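Local coordinates for niemann-Pick type C2 protein (Camponotus japonicus, PDB 3WEB) that probably carries oleic acid and similar lipophilic signals in the chemical communication of worker ants, binding the fatty acid inside a beta-sandwich, at residues F1-C6 against T123-P128. Numbering follows the deposited sequence.
Sequences FVFEDC and TCVKFP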
loop_
_atom_site.group_PDB
_atom_site.type_symbol
_atom_site.label_atom_id
_atom_site.label_comp_id
_atom_site.label_asym_id
_atom_site.label_seq_id
_atom_site.Cartn_x
_atom_site.Cartn_y
_atom_site.Cartn_z
ATOM N N PHE A 1 -0.040 -15.736 4.738
ATOM C CA PHE A 1 0.939 -14.993 3.912
ATOM C C PHE A 1 1.588 -13.916 4.777
ATOM O O PHE A 1 1.141 -13.652 5.898
ATOM C CB PHE A 1 0.267 -14.378 2.676
ATOM C CG PHE A 1 -0.665 -13.230 2.988
ATOM C CD1 PHE A 1 -0.182 -11.917 3.059
ATOM C CD2 PHE A 1 -2.024 -13.456 3.200
ATOM C CE1 PHE A 1 -1.041 -10.858 3.349
ATOM C CE2 PHE A 1 -2.885 -12.398 3.496
ATOM C CZ PHE A 1 -2.390 -11.101 3.569
ATOM N N VAL A 2 2.635 -13.304 4.240
ATOM C CA VAL A 2 3.371 -12.253 4.937
ATOM C C VAL A 2 3.318 -10.962 4.129
ATOM O O VAL A 2 3.480 -10.987 2.914
ATOM C CB VAL A 2 4.851 -12.643 5.141
ATOM C CG1 VAL A 2 5.613 -11.540 5.866
ATOM C CG2 VAL A 2 4.959 -13.957 5.914
ATOM N N PHE A 3 3.076 -9.851 4.816
ATOM C CA PHE A 3 3.317 -8.532 4.236
ATOM C C PHE A 3 4.823 -8.280 4.363
ATOM O O PHE A 3 5.315 -7.835 5.414
ATOM C CB PHE A 3 2.512 -7.439 4.954
ATOM C CG PHE A 3 1.027 -7.520 4.733
ATOM C CD1 PHE A 3 0.455 -7.106 3.530
ATOM C CD2 PHE A 3 0.185 -7.986 5.741
ATOM C CE1 PHE A 3 -0.923 -7.169 3.336
ATOM C CE2 PHE A 3 -1.184 -8.050 5.551
ATOM C CZ PHE A 3 -1.748 -7.646 4.349
ATOM N N GLU A 4 5.540 -8.606 3.287
ATOM C CA GLU A 4 6.999 -8.560 3.238
ATOM C C GLU A 4 7.494 -7.144 2.996
ATOM O O GLU A 4 6.852 -6.365 2.300
ATOM C CB GLU A 4 7.512 -9.427 2.085
ATOM C CG GLU A 4 7.448 -10.931 2.273
ATOM C CD GLU A 4 7.979 -11.657 1.046
ATOM O OE1 GLU A 4 9.118 -11.371 0.620
ATOM O OE2 GLU A 4 7.261 -12.512 0.495
ATOM N N ASP A 5 8.655 -6.830 3.555
ATOM C CA ASP A 5 9.311 -5.555 3.294
ATOM C C ASP A 5 10.134 -5.697 2.012
ATOM O O ASP A 5 11.099 -6.465 1.968
ATOM C CB ASP A 5 10.170 -5.179 4.513
ATOM C CG ASP A 5 11.155 -4.056 4.239
ATOM O OD1 ASP A 5 10.992 -3.309 3.252
ATOM O OD2 ASP A 5 12.116 -3.930 5.036
ATOM N N CYS A 6 9.745 -4.971 0.964
ATOM C CA CYS A 6 10.471 -5.044 -0.314
ATOM C C CYS A 6 11.525 -3.956 -0.482
ATOM O O CYS A 6 11.947 -3.659 -1.604
ATOM C CB CYS A 6 9.524 -5.092 -1.524
ATOM S SG CYS A 6 8.095 -3.985 -1.477
ATOM N N THR A 123 8.214 3.329 2.574
ATOM C CA THR A 123 7.740 1.956 2.764
ATOM C C THR A 123 7.715 1.203 1.449
ATOM O O THR A 123 7.509 1.803 0.393
ATOM C CB THR A 123 6.305 1.925 3.322
ATOM O OG1 THR A 123 5.431 2.611 2.420
ATOM C CG2 THR A 123 6.241 2.586 4.687
ATOM N N CYS A 124 7.895 -0.114 1.532
ATOM C CA CYS A 124 7.671 -1.010 0.400
ATOM C C CYS A 124 7.082 -2.293 0.955
ATOM O O CYS A 124 7.749 -3.004 1.712
ATOM C CB CYS A 124 8.980 -1.310 -0.326
ATOM S SG CYS A 124 8.778 -2.115 -1.932
ATOM N N VAL A 125 5.839 -2.569 0.566
ATOM C CA VAL A 125 5.079 -3.728 1.042
ATOM C C VAL A 125 4.854 -4.658 -0.138
ATOM O O VAL A 125 4.478 -4.205 -1.215
ATOM C CB VAL A 125 3.703 -3.297 1.597
ATOM C CG1 VAL A 125 2.907 -4.506 2.079
ATOM C CG2 VAL A 125 3.867 -2.267 2.718
ATOM N N LYS A 126 5.096 -5.952 0.068
ATOM C CA LYS A 126 4.884 -6.952 -0.970
ATOM C C LYS A 126 4.055 -8.102 -0.407
ATOM O O LYS A 126 4.368 -8.642 0.654
ATOM C CB LYS A 126 6.226 -7.468 -1.482
ATOM C CG LYS A 126 6.139 -8.485 -2.601
ATOM C CD LYS A 126 7.527 -9.037 -2.870
ATOM C CE LYS A 126 7.648 -9.639 -4.255
ATOM N NZ LYS A 126 8.976 -10.304 -4.369
ATOM N N PHE A 127 2.985 -8.462 -1.102
ATOM C CA PHE A 127 2.149 -9.570 -0.634
ATOM C C PHE A 127 1.441 -10.272 -1.789
ATOM O O PHE A 127 1.220 -9.660 -2.848
ATOM C CB PHE A 127 1.144 -9.082 0.421
ATOM C CG PHE A 127 0.132 -8.108 -0.102
ATOM C CD1 PHE A 127 0.439 -6.756 -0.218
ATOM C CD2 PHE A 127 -1.139 -8.541 -0.456
ATOM C CE1 PHE A 127 -0.509 -5.860 -0.689
ATOM C CE2 PHE A 127 -2.087 -7.658 -0.932
ATOM C CZ PHE A 127 -1.768 -6.313 -1.050
ATOM N N PRO A 128 1.107 -11.565 -1.609
ATOM C CA PRO A 128 0.336 -12.261 -2.639
ATOM C C PRO A 128 -1.164 -11.990 -2.495
ATOM O O PRO A 128 -1.706 -12.023 -1.377
ATOM C CB PRO A 128 0.644 -13.731 -2.368
ATOM C CG PRO A 128 0.889 -13.792 -0.889
ATOM C CD PRO A 128 1.436 -12.451 -0.474
HETATM O O HOH W 1 9.337 -0.951 3.967
#
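F3 and F127 lie side by side, their side chains pointing the same way, with CE1 of F3 above one face of the F127 ring, toward its rim, 3.7 Å from F127 CG. The two planes meet at 59°, an oblique pairing, and the centroids are 5.2 Å apart. A chi1 of 65° sets F127 CG between its own backbone N and carbonyl carbon, against F3 CE1; the F127 side chain also touches the bound oleic acid and I110. F1 CE1 lies over one face of the F3 ring, toward its rim, and F3 CE1 meets the edge of the F1 ring, while F1 CB packs on P128 CG at 3.7 Å. An alanine in place of F127 would probably leave the F3 ring without its flat neighbour and open a gap beside the fatty acid. Just after F3 the chain becomes strand 4-5, which pairs antiparallel with strand 121-131 in the immunoglobulin-like beta-sandwich of the ML domain. E4 and K126 form a hydrogen-bonded pair, each N-H reaching the other's carbonyl O; K126 O accepts in the plane of its carbonyl. On their side of the sheet the extended K126 chain runs out toward a weak, long ion pair with E109. At the far end a disulfide locks C6 to C124, SG to SG 2.0 Å with a torsion of -98°. Beside it C6 N bonds to C124 O at 2.9 Å from well above the carbonyl plane. D5 OD1 accepts from the N-H of G7 and from a water, which in turn accepts from C124 N.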